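PDB 5JIP: cortical-lytic enzyme from Clostridium perfringens, which probably acts as a lysozyme-type muramidase that cleaves the peptidoglycan of the spore cortex during germination. Local coordinates for residues F265-Y270 with K294-S299; I247-T252 with I281-S286. One frame throughout, in Å; residues are numbered along the deposited sequence.

Contact 1: residues F265-Y270 with K294-S299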
loop_
_atom_site.group_PDB
_atom_site.type_symbol
_atom_site.label_atom_id
_atom_site.label_comp_id
_atom_site.label_asym_id
_atom_site.label_seq_id
_atom_site.Cartn_x
_atom_site.Cartn_y
_atom_site.Cartn_z
ATOM N N PHE A 265 -8.079 12.354 -8.583
ATOM C CA PHE A 265 -8.389 13.745 -8.276
ATOM C C PHE A 265 -9.372 14.316 -9.287
ATOM O O PHE A 265 -9.312 13.986 -10.479
ATOM C CB PHE A 265 -7.134 14.585 -8.289
ATOM C CG PHE A 265 -6.073 14.116 -7.313
ATOM C CD1 PHE A 265 -5.166 13.120 -7.670
ATOM C CD2 PHE A 265 -5.990 14.680 -6.045
ATOM C CE1 PHE A 265 -4.188 12.693 -6.766
ATOM C CE2 PHE A 265 -5.026 14.250 -5.123
ATOM C CZ PHE A 265 -4.119 13.268 -5.486
ATOM N N VAL A 266 -10.253 15.192 -8.796
ATOM C CA VAL A 266 -11.186 15.956 -9.625
ATOM C C VAL A 266 -10.834 17.431 -9.464
ATOM O O VAL A 266 -10.916 17.974 -8.352
ATOM C CB VAL A 266 -12.652 15.699 -9.238
ATOM C CG1 VAL A 266 -13.572 16.619 -10.063
ATOM C CG2 VAL A 266 -13.034 14.235 -9.420
ATOM N N ASN A 267 -10.436 18.071 -10.567
ATOM C CA ASN A 267 -9.927 19.432 -10.519
ATOM C C ASN A 267 -8.950 19.567 -9.351
ATOM O O ASN A 267 -9.042 20.515 -8.566
ATOM C CB ASN A 267 -11.073 20.440 -10.387
ATOM C CG ASN A 267 -12.012 20.446 -11.589
ATOM O OD1 ASN A 267 -11.607 20.153 -12.717
ATOM N ND2 ASN A 267 -13.260 20.790 -11.350
ATOM N N ASP A 268 -8.047 18.597 -9.196
ATOM C CA ASP A 268 -6.967 18.611 -8.207
ATOM C C ASP A 268 -7.457 18.404 -6.783
ATOM O O ASP A 268 -6.636 18.433 -5.844
ATOM C CB ASP A 268 -6.145 19.912 -8.261
ATOM C CG ASP A 268 -5.465 20.118 -9.615
ATOM O OD1 ASP A 268 -5.046 19.123 -10.240
ATOM O OD2 ASP A 268 -5.359 21.276 -10.069
ATOM N N ASN A 269 -8.748 18.215 -6.574
ATOM C CA ASN A 269 -9.253 17.853 -5.270
ATOM C C ASN A 269 -9.257 16.343 -5.167
ATOM O O ASN A 269 -9.610 15.643 -6.120
ATOM C CB ASN A 269 -10.662 18.398 -5.047
ATOM C CG ASN A 269 -10.715 19.907 -5.148
ATOM O OD1 ASN A 269 -11.309 20.464 -6.073
ATOM N ND2 ASN A 269 -10.070 20.572 -4.208
ATOM N N TYR A 270 -8.856 15.849 -4.009
ATOM C CA TYR A 270 -8.783 14.412 -3.795
ATOM C C TYR A 270 -10.154 13.778 -3.914
ATOM O O TYR A 270 -11.133 14.248 -3.328
ATOM C CB TYR A 270 -8.184 14.144 -2.416
ATOM C CG TYR A 270 -8.260 12.734 -1.901
ATOM C CD1 TYR A 270 -7.312 11.786 -2.278
ATOM C CD2 TYR A 270 -9.235 12.356 -0.989
ATOM C CE1 TYR A 270 -7.358 10.504 -1.772
ATOM C CE2 TYR A 270 -9.285 11.066 -0.483
ATOM C CZ TYR A 270 -8.338 10.152 -0.879
ATOM O OH TYR A 270 -8.380 8.866 -0.393
ATOM N N LYS A 294 -18.590 23.736 -17.454
ATOM C CA LYS A 294 -17.147 23.940 -17.431
ATOM C C LYS A 294 -16.412 22.602 -17.493
ATOM O O LYS A 294 -16.874 21.607 -16.926
ATOM C CB LYS A 294 -16.733 24.680 -16.166
ATOM N N PRO A 295 -15.258 22.553 -18.167
ATOM C CA PRO A 295 -14.491 21.307 -18.225
ATOM C C PRO A 295 -14.137 20.800 -16.835
ATOM O O PRO A 295 -14.049 21.567 -15.874
ATOM C CB PRO A 295 -13.233 21.697 -19.008
ATOM C CG PRO A 295 -13.631 22.855 -19.804
ATOM C CD PRO A 295 -14.616 23.615 -18.961
ATOM N N ILE A 296 -13.955 19.481 -16.740
ATOM C CA ILE A 296 -13.619 18.803 -15.493
ATOM C C ILE A 296 -12.338 18.023 -15.730
ATOM O O ILE A 296 -12.263 17.215 -16.661
ATOM C CB ILE A 296 -14.742 17.871 -15.025
ATOM C CG1 ILE A 296 -16.021 18.681 -14.739
ATOM C CG2 ILE A 296 -14.317 17.094 -13.765
ATOM C CD1 ILE A 296 -17.277 17.816 -14.571
ATOM N N LYS A 297 -11.336 18.256 -14.891
ATOM C CA LYS A 297 -10.068 17.548 -15.000
ATOM C C LYS A 297 -10.058 16.352 -14.057
ATOM O O LYS A 297 -10.148 16.508 -12.827
ATOM C CB LYS A 297 -8.868 18.444 -14.705
ATOM C CG LYS A 297 -7.549 17.689 -14.951
ATOM C CD LYS A 297 -6.294 18.549 -14.733
ATOM C CE LYS A 297 -6.168 18.973 -13.303
ATOM N NZ LYS A 297 -4.757 19.390 -13.002
ATOM N N ILE A 298 -9.915 15.175 -14.639
ATOM C CA ILE A 298 -9.680 13.952 -13.891
ATOM C C ILE A 298 -8.188 13.651 -13.980
ATOM O O ILE A 298 -7.601 13.686 -15.069
ATOM C CB ILE A 298 -10.515 12.791 -14.452
ATOM C CG1 ILE A 298 -12.018 13.143 -14.497
ATOM C CG2 ILE A 298 -10.269 11.526 -13.634
ATOM C CD1 ILE A 298 -12.682 13.390 -13.129
ATOM N N SER A 299 -7.553 13.385 -12.840
ATOM C CA SER A 299 -6.141 13.028 -12.862
ATOM C C SER A 299 -5.875 11.898 -11.875
ATOM O O SER A 299 -6.641 11.666 -10.930
ATOM C CB SER A 299 -5.240 14.220 -12.535
ATOM O OG SER A 299 -5.559 14.736 -11.272
HETATM O O HOH W 1 -14.876 22.012 -13.441
HETATM O O HOH W 2 -7.776 16.543 -11.241
HETATM O O HOH W 3 -3.816 16.688 -10.486
#

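Contact 2: residues I247-T252 with I281-S286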
loop_
_atom_site.group_PDB
_atom_site.type_symbol
_atom_site.label_atom_id
_atom_site.label_comp_id
_atom_site.label_asym_id
_atom_site.label_seq_id
_atom_site.Cartn_x
_atom_site.Cartn_y
_atom_site.Cartn_z
ATOM N N ILE A 247 -19.224 10.522 -11.908
ATOM C CA ILE A 247 -18.118 10.399 -12.847
ATOM C C ILE A 247 -17.586 8.979 -12.766
ATOM O O ILE A 247 -17.194 8.511 -11.691
ATOM C CB ILE A 247 -17.010 11.420 -12.558
ATOM C CG1 ILE A 247 -17.601 12.829 -12.479
ATOM C CG2 ILE A 247 -15.970 11.376 -13.677
ATOM C CD1 ILE A 247 -16.654 13.873 -11.963
ATOM N N PHE A 248 -17.583 8.285 -13.901
ATOM C CA PHE A 248 -17.099 6.911 -13.992
ATOM C C PHE A 248 -15.699 6.958 -14.593
ATOM O O PHE A 248 -15.532 7.349 -15.750
ATOM C CB PHE A 248 -18.046 6.065 -14.845
ATOM C CG PHE A 248 -19.394 5.869 -14.215
ATOM C CD1 PHE A 248 -20.352 6.870 -14.277
ATOM C CD2 PHE A 248 -19.694 4.689 -13.550
ATOM C CE1 PHE A 248 -21.601 6.693 -13.685
ATOM C CE2 PHE A 248 -20.929 4.504 -12.951
ATOM C CZ PHE A 248 -21.889 5.503 -13.016
ATOM N N VAL A 249 -14.695 6.571 -13.811
ATOM C CA VAL A 249 -13.296 6.666 -14.223
ATOM C C VAL A 249 -12.705 5.269 -14.299
ATOM O O VAL A 249 -12.956 4.427 -13.432
ATOM C CB VAL A 249 -12.480 7.552 -13.251
ATOM C CG1 VAL A 249 -11.063 7.762 -13.782
ATOM C CG2 VAL A 249 -13.185 8.893 -13.007
ATOM N N ASN A 250 -11.903 5.019 -15.334
ATOM C CA ASN A 250 -11.240 3.724 -15.427
ATOM C C ASN A 250 -9.865 3.914 -16.052
ATOM O O ASN A 250 -9.567 4.958 -16.648
ATOM C CB ASN A 250 -12.080 2.701 -16.212
ATOM C CG ASN A 250 -12.089 2.965 -17.700
ATOM O OD1 ASN A 250 -12.743 3.891 -18.181
ATOM N ND2 ASN A 250 -11.395 2.129 -18.437
ATOM N N TRP A 251 -9.015 2.903 -15.880
ATOM C CA TRP A 251 -7.648 2.986 -16.381
ATOM C C TRP A 251 -7.083 1.586 -16.558
ATOM O O TRP A 251 -7.630 0.593 -16.070
ATOM C CB TRP A 251 -6.771 3.834 -15.434
ATOM C CG TRP A 251 -6.755 3.367 -13.994
ATOM C CD1 TRP A 251 -5.890 2.483 -13.437
ATOM C CD2 TRP A 251 -7.644 3.778 -12.940
ATOM N NE1 TRP A 251 -6.183 2.306 -12.088
ATOM C CE2 TRP A 251 -7.257 3.082 -11.766
ATOM C CE3 TRP A 251 -8.731 4.644 -12.879
ATOM C CZ2 TRP A 251 -7.916 3.240 -10.542
ATOM C CZ3 TRP A 251 -9.386 4.807 -11.663
ATOM C CH2 TRP A 251 -8.977 4.101 -10.511
ATOM N N THR A 252 -5.967 1.516 -17.286
ATOM C CA THR A 252 -5.197 0.291 -17.382
ATOM C C THR A 252 -4.417 0.081 -16.104
ATOM O O THR A 252 -3.838 1.022 -15.558
ATOM C CB THR A 252 -4.229 0.358 -18.564
ATOM O OG1 THR A 252 -4.973 0.573 -19.763
ATOM C CG2 THR A 252 -3.394 -0.929 -18.663
ATOM N N ILE A 281 -13.025 3.793 -10.473
ATOM C CA ILE A 281 -13.657 4.436 -9.329
ATOM C C ILE A 281 -14.890 5.165 -9.848
ATOM O O ILE A 281 -14.897 5.705 -10.959
ATOM C CB ILE A 281 -12.709 5.409 -8.586
ATOM C CG1 ILE A 281 -13.381 5.947 -7.320
ATOM C CG2 ILE A 281 -12.320 6.550 -9.486
ATOM C CD1 ILE A 281 -12.519 6.899 -6.442
ATOM N N VAL A 282 -15.949 5.151 -9.056
ATOM C CA VAL A 282 -17.156 5.906 -9.354
ATOM C C VAL A 282 -17.196 7.053 -8.368
ATOM O O VAL A 282 -17.139 6.829 -7.157
ATOM C CB VAL A 282 -18.412 5.034 -9.240
ATOM C CG1 VAL A 282 -19.635 5.814 -9.724
ATOM C CG2 VAL A 282 -18.216 3.720 -9.987
ATOM N N ILE A 283 -17.275 8.272 -8.877
ATOM C CA ILE A 283 -17.136 9.479 -8.072
ATOM C C ILE A 283 -18.464 10.215 -8.071
ATOM O O ILE A 283 -19.024 10.500 -9.138
ATOM C CB ILE A 283 -16.027 10.396 -8.605
ATOM C CG1 ILE A 283 -14.692 9.660 -8.599
ATOM C CG2 ILE A 283 -15.948 11.676 -7.783
ATOM C CD1 ILE A 283 -13.579 10.461 -9.249
ATOM N N ASP A 284 -18.937 10.560 -6.875
ATOM C CA ASP A 284 -20.148 11.352 -6.703
ATOM C C ASP A 284 -19.843 12.822 -6.975
ATOM O O ASP A 284 -19.039 13.439 -6.261
ATOM C CB ASP A 284 -20.689 11.135 -5.285
ATOM C CG ASP A 284 -22.070 11.715 -5.082
ATOM O OD1 ASP A 284 -22.364 12.776 -5.664
ATOM O OD2 ASP A 284 -22.861 11.109 -4.331
ATOM N N LYS A 285 -20.503 13.390 -8.000
ATOM C CA LYS A 285 -20.210 14.755 -8.444
ATOM C C LYS A 285 -20.538 15.802 -7.395
ATOM O O LYS A 285 -19.925 16.880 -7.389
ATOM C CB LYS A 285 -21.000 15.080 -9.707
ATOM C CG LYS A 285 -20.431 14.505 -10.968
ATOM C CD LYS A 285 -21.416 14.674 -12.120
ATOM C CE LYS A 285 -21.485 16.118 -12.570
ATOM N NZ LYS A 285 -22.344 16.282 -13.776
ATOM N N SER A 286 -21.515 15.520 -6.532
ATOM C CA SER A 286 -21.975 16.504 -5.560
ATOM C C SER A 286 -20.903 16.860 -4.548
ATOM O O SER A 286 -21.013 17.893 -3.884
ATOM C CB SER A 286 -23.197 15.971 -4.828
ATOM O OG SER A 286 -22.839 14.871 -4.029
#

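Contact 1: residues F265-Y270 with K294-S299
The packed side of this antiparallel pair is carried by Val266. Its CG1 meets Ile296 CG2 at 3.8 Å, and its CG2 reaches Ile298 CD1 alongside. The three branched side chains point the same way, into the core, where Phe288 also touches Val266. Val266 and Ile298 form a non-hydrogen-bonded pair. Next to it, Phe265 and Ser299 form a hydrogen-bonded pair, with Phe265 N giving to Ser299 O at 2.8 Å and Ser299 N returning to Phe265 O. On the face that carries Phe265 and Ser299, the Phe265 ring makes a cation-pi contact with Arg313.

The solvent end is polar. Asn267 and Asp268 sit at the tip of a type I' turn, both with positive phi. Asn267 N bonds to Lys297 O at 2.8 Å, and Asn267 OD1 takes Lys297 N at 2.9 Å along a nearly straight N-H (176°). The side-chain amide thus extends the strand ladder past the last bridge. Lys297 runs out extended, then bends at chi3 (65°). Its NZ meets the syn lone pair of Asp268 OD1 in a salt bridge of 2.8 Å. Two waters join Asp268 to Ser299 OG; a third links Asn267 ND2 to Pro295 O. A two-residue hairpin whose first strand pairs with strand 296-304 is consistent with the C-C' hairpin beside strand F of a fibronectin type III-like sandwich.

Contact 2: residues I247-T252 with I281-S286
Phe248 holds CG anti to its carbonyl carbon (chi1 -67°), while Val282 holds CG1 anti to its backbone N (chi1 -173°). These rotamers lay the two side chains side by side on one face of the sheet. Val282 CG1 sits over one face of the Phe248 ring, 4.0 Å from its centroid and offset toward the rim, a CH-pi contact. The ring of Tyr241 meets the same ring, their planes nearly parallel. The strands are antiparallel, in positions consistent with strands B and E of a fibronectin type III-like beta sandwich.

Two hydrogen-bonded pairs flank the Phe248-Val282 pair. Ile247 N gives to Ile283 O at 2.8 Å, and Ile283 N gives back to Ile247 O. Both donors lie in the carbonyl planes. At the other pair, Val249 N meets Ile281 O at 3.0 Å, almost along the C=O axis. Ile281 N, in return, approaches Val249 O from above the carbonyl plane.

The opposite face, with Ile247, Val249, Ile281 and Ile283, is aliphatic and largely buried. Val249 CB rests on Ile281 CG2 at 3.9 Å, and Val249 CG2 reaches across to Ile283 CD1. Beside it, Trp251 takes the crowded first torsion (chi1 55°). This brings CZ3 to 4.0 Å from Ile281 CG2, while Val249 CG1 lies in plane at the edge of the indole. At the far end Lys285 crosses Ile247 at about a right angle, with CG 3.6 Å from Ile247 CG1. Where the strand ends, Asp284 starts an Asx turn: its OD1 accepts from both Ser286 N, on its anti lone pair at 3.0 Å, and Ser286 OG at 2.7 Å.

In the fold
The two contacts belong to opposite sheets of one C-terminal beta sandwich. Contact 1 joins neighbouring strands of the four-stranded sheet; contact 2 joins neighbouring strands of the three-stranded one. Their aliphatic faces meet in the core. Val266 CG2 packs on Ile283 CD1 at 3.8 Å, and Ile298 touches both Ile247 and Val249. The outer sides differ. Contact 1 ends in a hairpin tip with charge, amide and water bridges, whereas contact 2 keeps an aromatic-aliphatic outer face that is partly exposed. The segments alternate along the chain, so each sheet takes strands from both halves of the domain. Both contacts lie away from the magnesium site.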